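Local coordinates for phospholipase C-beta (PLC-beta) (Sepia officinalis, PDB 3QR0), which is a multidomain member of the phospholipase C beta family, combining PH, EF-hand-like and C2 modules with a TIM-barrel-type X/Y core that holds a calcium ion, at residues M325-A330 / L456-L462; V407-P411 / G618-Y622; L450-L456 / K535-Y539; L467-K472 / L517-P523; F560-N564 / N590-Q594. All coordinates share one frame; numbering follows the deposited sequence.

In the fold
From the N terminus, interaction 1 closes the first long loop, joining the approach to strand 332-334 with the approach to strand 466-469. Interaction 2 starts inside that loop at 407-411 and ends far along at 618-622, so the two cross, and P459 and Y410 touch between them. Interaction 3 also crosses interaction 1, sharing L456, and falls wholly within the span of interaction 2. Interaction 4 lies within the span of interaction 3, while interaction 5, later in the chain, lies within that of interaction 2. Interactions 2, 3 and 4 join the X and Y parts of the core; interaction 1 stays within X and interaction 5 within Y.

Interaction 1 (M325-A330 / L456-L462); sequences MKLTLA and LPTPYDL
L456 opens the contact by laying its CB 3.5 Å from OG1 of T328, while its CD1 reaches CB of A330 at 4.3 Å; one water bridges T328 OG1 and L456 N. At P457 the carbonyl O accepts the backbone N of L329 at 3.1 Å. T458 CA lies 3.1 Å from L327 O, a CA-H...O contact. Its OG1, placed between backbone N and carbonyl carbon (chi1 75°), accepts D461 N in an ST motif, and D461 OD2 takes T458 N from above the carboxylate plane. P459 comes next, crossed at about a right angle by M325, whose CE stands 3.8 Å from CB of P459; L329 and P459 slide past each other in opposite directions, L329 CD2 4.2 Å from P459 CG. Y460 then gives its N-H to M325 O at 3.1 Å, and K326 runs beside it, with CE 3.9 Å above the centre of one ring face. K326 NZ adds a cation-pi contact, and R463 gives that ring another. The two loops lead into strands 332-334 and 466-469 of the X half of the barrel. Two backbone bonds fix their spacing, and the packing grades from apolar around P459 to cationic over the tyrosine.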
# COMPACT_ATOMS: atom_id res chain seq x y z
N MET A 325 3.20 6.35 -18.84
CA MET A 325 2.08 5.43 -18.97
C MET A 325 1.71 5.15 -20.43
O MET A 325 0.64 4.60 -20.71
CB MET A 325 0.85 6.00 -18.24
CG MET A 325 1.08 6.29 -16.76
SD MET A 325 1.72 4.86 -15.86
CE MET A 325 0.34 3.72 -15.97
N LYS A 326 2.59 5.52 -21.35
CA LYS A 326 2.31 5.42 -22.78
C LYS A 326 3.18 4.38 -23.50
O LYS A 326 3.53 4.55 -24.66
CB LYS A 326 2.44 6.80 -23.43
CG LYS A 326 1.52 7.85 -22.80
CD LYS A 326 1.74 9.22 -23.42
CE LYS A 326 0.85 10.27 -22.77
NZ LYS A 326 0.73 11.50 -23.60
N LEU A 327 3.51 3.30 -22.80
CA LEU A 327 4.15 2.14 -23.43
C LEU A 327 3.17 0.97 -23.44
O LEU A 327 2.13 1.02 -22.78
CB LEU A 327 5.43 1.77 -22.68
CG LEU A 327 6.50 2.87 -22.68
CD1 LEU A 327 7.69 2.48 -21.82
CD2 LEU A 327 6.95 3.20 -24.11
N THR A 328 3.49 -0.07 -24.21
CA THR A 328 2.67 -1.27 -24.27
C THR A 328 2.36 -1.84 -22.87
O THR A 328 3.20 -1.78 -21.98
CB THR A 328 3.35 -2.36 -25.13
OG1 THR A 328 2.58 -3.56 -25.09
CG2 THR A 328 4.77 -2.66 -24.60
N LEU A 329 1.15 -2.38 -22.69
CA LEU A 329 0.75 -3.03 -21.42
C LEU A 329 1.78 -4.02 -20.88
O LEU A 329 1.95 -4.15 -19.66
CB LEU A 329 -0.58 -3.79 -21.56
CG LEU A 329 -1.88 -3.09 -21.18
CD1 LEU A 329 -3.08 -3.98 -21.51
CD2 LEU A 329 -1.89 -2.73 -19.70
N ALA A 330 2.44 -4.74 -21.79
CA ALA A 330 3.46 -5.72 -21.42
C ALA A 330 4.65 -5.11 -20.67
O ALA A 330 5.41 -5.83 -20.03
CB ALA A 330 3.95 -6.47 -22.68
N LEU A 456 0.34 -4.32 -27.95
CA LEU A 456 -0.81 -4.03 -27.10
C LEU A 456 -0.92 -2.53 -26.91
O LEU A 456 0.09 -1.83 -26.95
CB LEU A 456 -0.65 -4.70 -25.74
CG LEU A 456 -0.63 -6.23 -25.72
CD1 LEU A 456 0.00 -6.75 -24.43
CD2 LEU A 456 -2.03 -6.78 -25.91
N PRO A 457 -2.15 -2.02 -26.71
CA PRO A 457 -2.33 -0.61 -26.34
C PRO A 457 -1.63 -0.27 -25.03
O PRO A 457 -1.17 -1.17 -24.32
CB PRO A 457 -3.85 -0.46 -26.18
CG PRO A 457 -4.44 -1.60 -26.92
CD PRO A 457 -3.45 -2.72 -26.82
N THR A 458 -1.55 1.02 -24.71
CA THR A 458 -0.89 1.49 -23.49
C THR A 458 -1.92 1.66 -22.37
O THR A 458 -3.11 1.80 -22.65
CB THR A 458 -0.19 2.84 -23.71
OG1 THR A 458 -1.18 3.89 -23.76
CG2 THR A 458 0.62 2.83 -25.01
N PRO A 459 -1.47 1.65 -21.11
CA PRO A 459 -2.43 1.93 -20.05
C PRO A 459 -3.15 3.27 -20.25
O PRO A 459 -4.35 3.38 -19.96
CB PRO A 459 -1.57 1.95 -18.78
CG PRO A 459 -0.38 1.11 -19.10
CD PRO A 459 -0.13 1.33 -20.57
N TYR A 460 -2.43 4.26 -20.78
CA TYR A 460 -3.00 5.57 -21.05
C TYR A 460 -4.14 5.49 -22.08
O TYR A 460 -5.17 6.15 -21.93
CB TYR A 460 -1.90 6.53 -21.54
CG TYR A 460 -2.33 7.97 -21.59
CD1 TYR A 460 -2.35 8.75 -20.43
CD2 TYR A 460 -2.74 8.56 -22.78
CE1 TYR A 460 -2.75 10.09 -20.47
CE2 TYR A 460 -3.14 9.89 -22.82
CZ TYR A 460 -3.14 10.64 -21.66
OH TYR A 460 -3.54 11.96 -21.70
N ASP A 461 -3.96 4.66 -23.11
CA ASP A 461 -5.00 4.46 -24.12
C ASP A 461 -6.27 3.90 -23.51
O ASP A 461 -7.36 4.16 -24.00
CB ASP A 461 -4.55 3.47 -25.21
CG ASP A 461 -3.41 4.00 -26.06
OD1 ASP A 461 -3.26 5.24 -26.18
OD2 ASP A 461 -2.66 3.15 -26.61
N LEU A 462 -6.11 3.11 -22.44
CA LEU A 462 -7.21 2.33 -21.88
C LEU A 462 -7.65 2.80 -20.49
O LEU A 462 -8.23 2.02 -19.74
CB LEU A 462 -6.80 0.86 -21.84
CG LEU A 462 -6.54 0.21 -23.20
CD1 LEU A 462 -6.16 -1.25 -23.03
CD2 LEU A 462 -7.75 0.33 -24.11
O HOH W 1 2.98 -5.69 -26.74

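Interaction 2 (V407-P411 / G618-Y622); sequences VSDYP and GCSGY
S408 and S620 meet where the X and Y parts of the TIM-barrel-type core come together, each serine forming an ST turn by accepting the amide two residues on. Among the hydrogen bonds across the contact, S408 OG gives to S620 O at 2.6 Å. The same oxygen, swung opposite its own N (chi1 172°), also takes the amide of Y410 at 3.1 Å, so it both donates and accepts. The hydroxyl of S620 faces its own side, bonded to Y622 N and to N617 O. Water joins the two segments further along: one molecule donates to V407 O and to G618 O, both at 2.7 Å. Apolar contacts gather round Y622, whose CE1 lies 3.6 Å from CB of Y410 and whose CZ is 3.9 Å from CD of P411, the proline crossing the tyrosine at about a right angle. At the far end Y622 OH gives its proton to P411 O at 2.8 Å, coming from 38° above that carbonyl's plane although the oxygen lies near the plane of the ring.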
# COMPACT_ATOMS: atom_id res chain seq x y z
N VAL A 407 -9.80 5.04 -7.10
CA VAL A 407 -8.44 5.42 -6.69
C VAL A 407 -7.43 5.44 -7.83
O VAL A 407 -6.39 6.08 -7.70
CB VAL A 407 -7.89 4.51 -5.56
CG1 VAL A 407 -8.93 4.35 -4.45
CG2 VAL A 407 -7.45 3.15 -6.11
N SER A 408 -7.74 4.77 -8.93
CA SER A 408 -6.88 4.76 -10.12
C SER A 408 -7.73 4.89 -11.38
O SER A 408 -8.78 4.27 -11.48
CB SER A 408 -6.09 3.45 -10.18
OG SER A 408 -5.38 3.33 -11.41
N ASP A 409 -7.24 5.68 -12.33
CA ASP A 409 -7.89 5.82 -13.64
C ASP A 409 -7.46 4.74 -14.62
O ASP A 409 -7.99 4.67 -15.73
CB ASP A 409 -7.56 7.18 -14.26
CG ASP A 409 -8.31 8.33 -13.60
OD1 ASP A 409 -9.37 8.10 -12.99
OD2 ASP A 409 -7.82 9.48 -13.71
N TYR A 410 -6.49 3.91 -14.24
CA TYR A 410 -5.84 3.00 -15.20
C TYR A 410 -6.55 1.64 -15.29
O TYR A 410 -7.26 1.25 -14.38
CB TYR A 410 -4.33 2.95 -14.90
CG TYR A 410 -3.70 4.26 -15.34
CD1 TYR A 410 -3.30 4.44 -16.65
CD2 TYR A 410 -3.62 5.35 -14.47
CE1 TYR A 410 -2.78 5.65 -17.09
CE2 TYR A 410 -3.10 6.57 -14.90
CZ TYR A 410 -2.68 6.71 -16.21
OH TYR A 410 -2.17 7.91 -16.67
N PRO A 411 -6.39 0.93 -16.43
CA PRO A 411 -7.34 -0.14 -16.76
C PRO A 411 -7.38 -1.32 -15.79
O PRO A 411 -6.39 -1.65 -15.14
CB PRO A 411 -6.91 -0.60 -18.16
CG PRO A 411 -5.54 -0.06 -18.36
CD PRO A 411 -5.41 1.16 -17.51
N GLY A 618 1.38 7.01 -7.88
CA GLY A 618 0.03 7.50 -7.61
C GLY A 618 -0.95 6.47 -7.11
O GLY A 618 -2.16 6.68 -7.17
N CYS A 619 -0.44 5.36 -6.59
CA CYS A 619 -1.27 4.20 -6.25
C CYS A 619 -2.18 3.81 -7.43
O CYS A 619 -3.33 3.41 -7.25
CB CYS A 619 -2.08 4.48 -4.97
SG CYS A 619 -2.59 2.98 -4.10
N SER A 620 -1.63 3.90 -8.63
CA SER A 620 -2.36 3.61 -9.87
C SER A 620 -2.53 2.12 -10.12
O SER A 620 -3.37 1.71 -10.93
CB SER A 620 -1.63 4.22 -11.05
OG SER A 620 -0.35 3.64 -11.20
N GLY A 621 -1.71 1.30 -9.46
CA GLY A 621 -1.68 -0.13 -9.71
C GLY A 621 -0.79 -0.52 -10.88
O GLY A 621 -0.78 -1.69 -11.27
N TYR A 622 -0.06 0.45 -11.44
CA TYR A 622 0.87 0.21 -12.54
C TYR A 622 2.26 0.74 -12.20
O TYR A 622 2.40 1.89 -11.78
CB TYR A 622 0.38 0.91 -13.81
CG TYR A 622 -0.74 0.18 -14.48
CD1 TYR A 622 -2.05 0.28 -14.00
CD2 TYR A 622 -0.51 -0.63 -15.59
CE1 TYR A 622 -3.09 -0.41 -14.61
CE2 TYR A 622 -1.53 -1.31 -16.20
CZ TYR A 622 -2.82 -1.20 -15.71
OH TYR A 622 -3.83 -1.89 -16.32
O HOH W 2 -4.10 6.77 -8.98
O HOH W 3 -4.30 7.57 -5.39

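Interaction 3 (L450-L456 / K535-Y539); sequences LKPGVPL and KDRHY
Gripped between K451, V454 and H538, one water donates to K451 O at 2.8 Å and to V454 O at 2.7 Å and accepts the backbone N-H of H538 at 2.8 Å. The two carbonyls belong to the first and last residues of a type II beta turn, K451 to V454, so the water sits in the mouth of the turn and links it to the other segment. One direct hydrogen bond joins the backbones: G453 N gives to D536 O at 2.8 Å, with a C=O...N angle of 163°. D536 is the first residue beyond helix 529-535 to leave helical angles, and it does so with positive phi. The imidazole of H538 has one face over the V454-P455 peptide, its ND1 3.5 Å from CA of P455. The water that bridges T328 and L456 also lies at the ring edge, in plane, 3.0 Å from H538 ND1. Y539, with CG wedged between backbone N and carbonyl carbon (chi1 53°), turns one ring face to L450, whose CB makes a CH-pi contact 4.1 Å from the centroid; CB of R537 meets the opposite face. L456 completes the apolar side, its CD2 packing 4.2 Å from CB of Y539. The X and Y segments therefore meet near the surface with their peptide groups joined by one direct bond and one shared water, while aliphatic and backbone atoms mainly hold the aromatic rings.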
# COMPACT_ATOMS: atom_id res chain seq x y z
N LEU A 450 -6.21 -6.64 -33.80
CA LEU A 450 -5.76 -7.93 -33.30
C LEU A 450 -5.11 -8.73 -34.43
O LEU A 450 -5.66 -9.73 -34.89
CB LEU A 450 -6.92 -8.70 -32.68
CG LEU A 450 -7.67 -8.00 -31.54
CD1 LEU A 450 -8.89 -8.83 -31.12
CD2 LEU A 450 -6.76 -7.73 -30.35
N LYS A 451 -3.94 -8.27 -34.87
CA LYS A 451 -3.17 -8.94 -35.91
C LYS A 451 -1.76 -9.17 -35.38
O LYS A 451 -1.33 -8.47 -34.47
CB LYS A 451 -3.11 -8.08 -37.18
CG LYS A 451 -4.46 -7.93 -37.89
CD LYS A 451 -4.34 -7.01 -39.10
CE LYS A 451 -5.65 -6.92 -39.86
NZ LYS A 451 -5.54 -6.03 -41.05
N PRO A 452 -1.04 -10.16 -35.94
CA PRO A 452 0.33 -10.40 -35.51
C PRO A 452 1.26 -9.20 -35.73
O PRO A 452 1.16 -8.52 -36.74
CB PRO A 452 0.77 -11.60 -36.37
CG PRO A 452 -0.21 -11.68 -37.47
CD PRO A 452 -1.49 -11.17 -36.92
N GLY A 453 2.14 -8.95 -34.76
CA GLY A 453 3.11 -7.86 -34.85
C GLY A 453 2.61 -6.51 -34.34
O GLY A 453 3.38 -5.56 -34.26
N VAL A 454 1.33 -6.43 -33.99
CA VAL A 454 0.75 -5.19 -33.49
C VAL A 454 0.83 -5.17 -31.97
O VAL A 454 0.23 -6.02 -31.30
CB VAL A 454 -0.71 -5.04 -33.94
CG1 VAL A 454 -1.33 -3.80 -33.33
CG2 VAL A 454 -0.80 -4.99 -35.47
N PRO A 455 1.56 -4.19 -31.40
CA PRO A 455 1.71 -4.18 -29.94
C PRO A 455 0.41 -3.87 -29.20
O PRO A 455 -0.51 -3.25 -29.75
CB PRO A 455 2.76 -3.10 -29.70
CG PRO A 455 2.74 -2.24 -30.90
CD PRO A 455 2.30 -3.09 -32.05
N LEU A 456 0.34 -4.32 -27.95
CA LEU A 456 -0.81 -4.03 -27.10
C LEU A 456 -0.92 -2.53 -26.91
O LEU A 456 0.09 -1.83 -26.95
CB LEU A 456 -0.65 -4.70 -25.74
CG LEU A 456 -0.63 -6.23 -25.72
CD1 LEU A 456 0.00 -6.75 -24.43
CD2 LEU A 456 -2.03 -6.78 -25.91
N LYS A 535 4.39 -17.01 -33.72
CA LYS A 535 3.03 -16.54 -33.93
C LYS A 535 2.93 -15.01 -33.87
O LYS A 535 2.14 -14.41 -34.59
CB LYS A 535 2.07 -17.19 -32.93
CG LYS A 535 1.76 -18.65 -33.25
CD LYS A 535 1.28 -19.41 -32.03
CE LYS A 535 -0.00 -18.83 -31.46
NZ LYS A 535 -0.43 -19.53 -30.20
N ASP A 536 3.72 -14.40 -32.99
CA ASP A 536 3.88 -12.95 -32.95
C ASP A 536 2.56 -12.23 -32.61
O ASP A 536 2.32 -11.12 -33.07
CB ASP A 536 4.43 -12.46 -34.30
CG ASP A 536 5.16 -11.12 -34.22
OD1 ASP A 536 5.52 -10.68 -33.10
OD2 ASP A 536 5.39 -10.52 -35.28
N ARG A 537 1.72 -12.89 -31.80
CA ARG A 537 0.42 -12.33 -31.39
C ARG A 537 0.54 -11.73 -30.00
O ARG A 537 0.55 -12.45 -29.00
CB ARG A 537 -0.66 -13.41 -31.41
CG ARG A 537 -0.94 -13.99 -32.79
CD ARG A 537 -1.88 -15.18 -32.71
NE ARG A 537 -1.80 -16.01 -33.91
CZ ARG A 537 -2.37 -17.21 -34.04
NH1 ARG A 537 -3.08 -17.75 -33.05
NH2 ARG A 537 -2.21 -17.89 -35.17
N HIS A 538 0.61 -10.40 -29.94
CA HIS A 538 0.85 -9.69 -28.68
C HIS A 538 -0.36 -9.71 -27.74
O HIS A 538 -0.23 -9.41 -26.55
CB HIS A 538 1.24 -8.23 -28.96
CG HIS A 538 2.54 -8.06 -29.68
ND1 HIS A 538 3.48 -7.12 -29.30
CD2 HIS A 538 3.05 -8.68 -30.77
CE1 HIS A 538 4.51 -7.17 -30.12
NE2 HIS A 538 4.28 -8.11 -31.02
N TYR A 539 -1.52 -10.07 -28.28
CA TYR A 539 -2.79 -10.10 -27.54
C TYR A 539 -3.10 -11.50 -27.02
O TYR A 539 -4.12 -11.71 -26.35
CB TYR A 539 -3.93 -9.61 -28.43
CG TYR A 539 -3.99 -10.34 -29.75
CD1 TYR A 539 -4.65 -11.56 -29.85
CD2 TYR A 539 -3.37 -9.83 -30.89
CE1 TYR A 539 -4.71 -12.24 -31.04
CE2 TYR A 539 -3.42 -10.52 -32.09
CZ TYR A 539 -4.10 -11.73 -32.15
OH TYR A 539 -4.16 -12.43 -33.32
O HOH W 4 -0.14 -8.63 -31.98
O HOH W 1 2.98 -5.69 -26.74

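Interaction 4 (L467-K472 / L517-P523); sequences LIKNKK and LVNYIQP
I468 and L517 lie alongside and point the same way in the apolar centre, CG1 of I468 4.0 Å from CB of L517. Further along, L467 crosses I521 at about a right angle and brings its CD2 to 3.7 Å from CG1 of I521; the same methyl meets the edge of the Y520 ring. V518 adds its CG2, 3.7 Å from CB of N470. K469 rests its CB 3.8 Å from CG2 of I521, and its chain continues to S415, whose OG bonds its NZ; the K469 side chain is about 9 Å from the calcium ion. Here the last strand of the X half, 466-469, stands beside 522-523, the first strand of the Y parallel sheet, within the TIM-barrel-type core. No direct backbone hydrogen bond joins the two segments, and water mediates instead: one molecule accepts from I468 N and lies by L517 O, another accepts from N519 N and I521 N and lies 2.9 Å from I468 O. A third accepts from K472 N and donates to P523 O. N470 N is buried with no partner in the model. At the polar edge the aliphatic part of K472 crosses the Q522 amide, K472 CD to Q522 CD 3.5 Å. Bends at chi3 and chi4 (82° and 72°) then carry the ammonium to V518 O, which NZ meets at 2.8 Å from 37° above the carbonyl plane, while S515 O accepts from NZ too.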
# COMPACT_ATOMS: atom_id res chain seq x y z
N LEU A 467 -11.16 -4.67 -19.00
CA LEU A 467 -10.88 -5.70 -20.00
C LEU A 467 -11.26 -7.07 -19.45
O LEU A 467 -11.06 -7.35 -18.26
CB LEU A 467 -9.41 -5.69 -20.41
CG LEU A 467 -9.01 -4.53 -21.32
CD1 LEU A 467 -8.73 -3.29 -20.49
CD2 LEU A 467 -7.79 -4.89 -22.17
N ILE A 468 -11.80 -7.90 -20.33
CA ILE A 468 -12.23 -9.24 -19.96
C ILE A 468 -11.23 -10.27 -20.47
O ILE A 468 -10.98 -10.34 -21.67
CB ILE A 468 -13.61 -9.60 -20.56
CG1 ILE A 468 -14.66 -8.55 -20.21
CG2 ILE A 468 -14.05 -10.98 -20.07
CD1 ILE A 468 -14.85 -8.34 -18.72
N LYS A 469 -10.70 -11.06 -19.55
CA LYS A 469 -9.84 -12.19 -19.86
C LYS A 469 -10.67 -13.46 -19.73
O LYS A 469 -11.04 -13.87 -18.62
CB LYS A 469 -8.63 -12.23 -18.93
CG LYS A 469 -7.79 -13.50 -19.00
CD LYS A 469 -6.75 -13.54 -17.89
CE LYS A 469 -6.25 -14.95 -17.61
NZ LYS A 469 -7.34 -15.88 -17.15
N ASN A 470 -10.98 -14.07 -20.87
CA ASN A 470 -11.78 -15.28 -20.95
C ASN A 470 -11.43 -16.01 -22.23
O ASN A 470 -11.00 -15.38 -23.20
CB ASN A 470 -13.27 -14.92 -20.93
CG ASN A 470 -14.17 -16.13 -20.73
OD1 ASN A 470 -14.57 -16.44 -19.61
ND2 ASN A 470 -14.51 -16.82 -21.82
N LYS A 471 -11.60 -17.32 -22.24
CA LYS A 471 -11.39 -18.11 -23.45
C LYS A 471 -12.23 -17.52 -24.58
O LYS A 471 -13.33 -17.03 -24.34
CB LYS A 471 -11.77 -19.58 -23.23
CG LYS A 471 -10.83 -20.34 -22.30
CD LYS A 471 -11.48 -21.62 -21.77
CE LYS A 471 -11.68 -22.67 -22.85
NZ LYS A 471 -12.10 -23.98 -22.27
N LYS A 472 -11.68 -17.54 -25.79
CA LYS A 472 -12.45 -17.19 -26.98
C LYS A 472 -12.97 -18.47 -27.61
O LYS A 472 -12.61 -19.57 -27.17
CB LYS A 472 -11.61 -16.37 -27.96
CG LYS A 472 -11.42 -14.92 -27.54
CD LYS A 472 -10.82 -14.05 -28.64
CE LYS A 472 -11.86 -13.58 -29.65
NZ LYS A 472 -12.77 -12.53 -29.10
N LEU A 517 -16.52 -10.43 -25.87
CA LEU A 517 -15.98 -9.38 -25.00
C LEU A 517 -14.45 -9.43 -24.86
O LEU A 517 -13.86 -8.51 -24.30
CB LEU A 517 -16.62 -9.47 -23.61
CG LEU A 517 -18.15 -9.46 -23.57
CD1 LEU A 517 -18.63 -9.62 -22.14
CD2 LEU A 517 -18.72 -8.19 -24.19
N VAL A 518 -13.83 -10.49 -25.37
CA VAL A 518 -12.38 -10.68 -25.24
C VAL A 518 -11.66 -10.09 -26.45
O VAL A 518 -12.10 -10.25 -27.58
CB VAL A 518 -12.02 -12.17 -25.10
CG1 VAL A 518 -10.52 -12.35 -24.89
CG2 VAL A 518 -12.80 -12.80 -23.94
N ASN A 519 -10.56 -9.39 -26.19
CA ASN A 519 -9.75 -8.82 -27.27
C ASN A 519 -8.26 -8.84 -26.97
O ASN A 519 -7.54 -9.70 -27.47
CB ASN A 519 -10.24 -7.41 -27.66
CG ASN A 519 -10.72 -6.60 -26.47
OD1 ASN A 519 -9.93 -6.25 -25.59
ND2 ASN A 519 -12.01 -6.28 -26.44
N TYR A 520 -7.78 -7.91 -26.14
CA TYR A 520 -6.34 -7.75 -25.92
C TYR A 520 -5.76 -8.73 -24.90
O TYR A 520 -4.55 -8.95 -24.87
CB TYR A 520 -6.01 -6.32 -25.50
CG TYR A 520 -6.30 -5.34 -26.61
CD1 TYR A 520 -5.54 -5.33 -27.77
CD2 TYR A 520 -7.35 -4.43 -26.50
CE1 TYR A 520 -5.81 -4.45 -28.79
CE2 TYR A 520 -7.63 -3.55 -27.51
CZ TYR A 520 -6.86 -3.56 -28.66
OH TYR A 520 -7.13 -2.67 -29.68
N ILE A 521 -6.62 -9.32 -24.07
CA ILE A 521 -6.16 -10.22 -23.02
C ILE A 521 -6.75 -11.59 -23.27
O ILE A 521 -7.61 -12.05 -22.52
CB ILE A 521 -6.54 -9.72 -21.60
CG1 ILE A 521 -6.35 -8.21 -21.47
CG2 ILE A 521 -5.71 -10.46 -20.56
CD1 ILE A 521 -4.92 -7.73 -21.64
N GLN A 522 -6.29 -12.24 -24.33
CA GLN A 522 -6.82 -13.53 -24.73
C GLN A 522 -5.98 -14.66 -24.13
O GLN A 522 -4.84 -14.84 -24.52
CB GLN A 522 -6.86 -13.67 -26.25
CG GLN A 522 -7.55 -14.92 -26.71
CD GLN A 522 -7.48 -15.13 -28.20
OE1 GLN A 522 -7.25 -14.19 -28.97
NE2 GLN A 522 -7.67 -16.38 -28.63
N PRO A 523 -6.56 -15.42 -23.19
CA PRO A 523 -5.81 -16.52 -22.59
C PRO A 523 -5.75 -17.72 -23.53
O PRO A 523 -6.78 -18.17 -24.01
CB PRO A 523 -6.63 -16.86 -21.34
CG PRO A 523 -8.02 -16.46 -21.67
CD PRO A 523 -7.96 -15.39 -22.73
O HOH W 5 -9.58 -8.76 -23.63
O HOH W 6 -12.09 -6.94 -23.03
O HOH W 7 -8.79 -18.07 -26.01

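Interaction 5 (F560-N564 / N590-Q594); sequences FVDYN and NAGCQ
V561 and A591 come nearest along the backbones, their CA atoms 4.8 Å apart where the last turn of helix 557-563 passes the loop after helix 586-589, a helix that ends in a Schellman motif with G592 at positive phi. A591 O is the main polar target. N564, whose N bonds F560 O, directs its side-chain ND2 to A591 O at 3.0 Å, almost straight at the hydrogen. The acceptor lies in the plane of the N564 amide, yet the donor comes from 47° above the carbonyl plane. CA of V561 makes a CA-H...O contact with the same oxygen at 3.3 Å. F560, its CG anti to the backbone N (chi1 -153°), extends its ring so that CZ comes 3.8 Å from SG of C593, an oblique sulfur-aromatic contact. CB of A591 approaches that ring obliquely, 4.4 Å from CD2 of F560. The amides of N564 and Q594 stand nearly perpendicular, 85° apart, N564 OD1 3.5 Å from Q594 OE1; these oxygens take separate donors, T569 OG1 for N564 and T569 N for Q594. K625 NZ bonds both N564 O and G592 O, and Q594 NE2 reaches A330 O. In the Y half, the contact places helix 557-563 against the loop running into strand 595-596, with strand 569-572 touching F560 and C593 and helix 546-555 lying against F560 and A591.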
# COMPACT_ATOMS: atom_id res chain seq x y z
N PHE A 560 11.93 -16.45 -21.01
CA PHE A 560 10.76 -16.01 -20.25
C PHE A 560 10.75 -14.48 -20.19
O PHE A 560 9.73 -13.85 -20.46
CB PHE A 560 10.78 -16.61 -18.84
CG PHE A 560 9.41 -16.79 -18.21
CD1 PHE A 560 8.28 -16.12 -18.68
CD2 PHE A 560 9.27 -17.61 -17.10
CE1 PHE A 560 7.04 -16.30 -18.08
CE2 PHE A 560 8.03 -17.79 -16.49
CZ PHE A 560 6.92 -17.14 -16.98
N VAL A 561 11.90 -13.90 -19.84
CA VAL A 561 12.05 -12.44 -19.82
C VAL A 561 11.73 -11.82 -21.19
O VAL A 561 11.03 -10.81 -21.26
CB VAL A 561 13.46 -12.03 -19.36
CG1 VAL A 561 13.68 -10.53 -19.53
CG2 VAL A 561 13.70 -12.45 -17.90
N ASP A 562 12.22 -12.44 -22.26
CA ASP A 562 11.98 -11.94 -23.62
C ASP A 562 10.50 -12.03 -24.02
O ASP A 562 9.96 -11.10 -24.62
CB ASP A 562 12.83 -12.70 -24.64
CG ASP A 562 14.28 -12.21 -24.70
OD1 ASP A 562 15.04 -12.78 -25.51
OD2 ASP A 562 14.66 -11.28 -23.96
N TYR A 563 9.86 -13.15 -23.69
CA TYR A 563 8.42 -13.32 -23.92
C TYR A 563 7.61 -12.17 -23.30
O TYR A 563 6.70 -11.61 -23.93
CB TYR A 563 7.95 -14.67 -23.35
CG TYR A 563 6.45 -14.83 -23.27
CD1 TYR A 563 5.73 -15.42 -24.32
CD2 TYR A 563 5.75 -14.40 -22.16
CE1 TYR A 563 4.35 -15.56 -24.24
CE2 TYR A 563 4.37 -14.53 -22.07
CZ TYR A 563 3.68 -15.12 -23.11
OH TYR A 563 2.31 -15.24 -23.01
N ASN A 564 7.97 -11.80 -22.07
CA ASN A 564 7.26 -10.75 -21.33
C ASN A 564 7.54 -9.31 -21.79
O ASN A 564 7.01 -8.36 -21.23
CB ASN A 564 7.55 -10.88 -19.83
CG ASN A 564 6.79 -12.03 -19.18
OD1 ASN A 564 5.64 -12.31 -19.55
ND2 ASN A 564 7.41 -12.70 -18.22
N ASN A 590 10.88 -10.68 -11.35
CA ASN A 590 12.26 -10.80 -11.84
C ASN A 590 12.35 -11.33 -13.27
O ASN A 590 13.32 -11.06 -13.97
CB ASN A 590 13.09 -11.71 -10.93
CG ASN A 590 13.33 -11.11 -9.54
OD1 ASN A 590 13.33 -9.89 -9.36
ND2 ASN A 590 13.54 -11.99 -8.56
N ALA A 591 11.34 -12.09 -13.70
CA ALA A 591 11.25 -12.60 -15.08
C ALA A 591 10.38 -11.70 -15.97
O ALA A 591 10.11 -12.04 -17.13
CB ALA A 591 10.71 -14.01 -15.08
N GLY A 592 9.96 -10.55 -15.44
CA GLY A 592 9.16 -9.59 -16.19
C GLY A 592 7.67 -9.90 -16.28
O GLY A 592 6.97 -9.28 -17.08
N CYS A 593 7.19 -10.85 -15.46
CA CYS A 593 5.76 -11.20 -15.42
C CYS A 593 4.97 -10.01 -14.87
O CYS A 593 5.39 -9.39 -13.90
CB CYS A 593 5.49 -12.43 -14.54
SG CYS A 593 6.34 -13.93 -15.08
N GLN A 594 3.84 -9.72 -15.50
CA GLN A 594 3.10 -8.50 -15.23
C GLN A 594 1.98 -8.68 -14.21
O GLN A 594 1.77 -7.81 -13.36
CB GLN A 594 2.50 -7.94 -16.52
CG GLN A 594 3.53 -7.67 -17.61
CD GLN A 594 3.79 -8.90 -18.48
OE1 GLN A 594 3.37 -10.01 -18.15
NE2 GLN A 594 4.47 -8.69 -19.59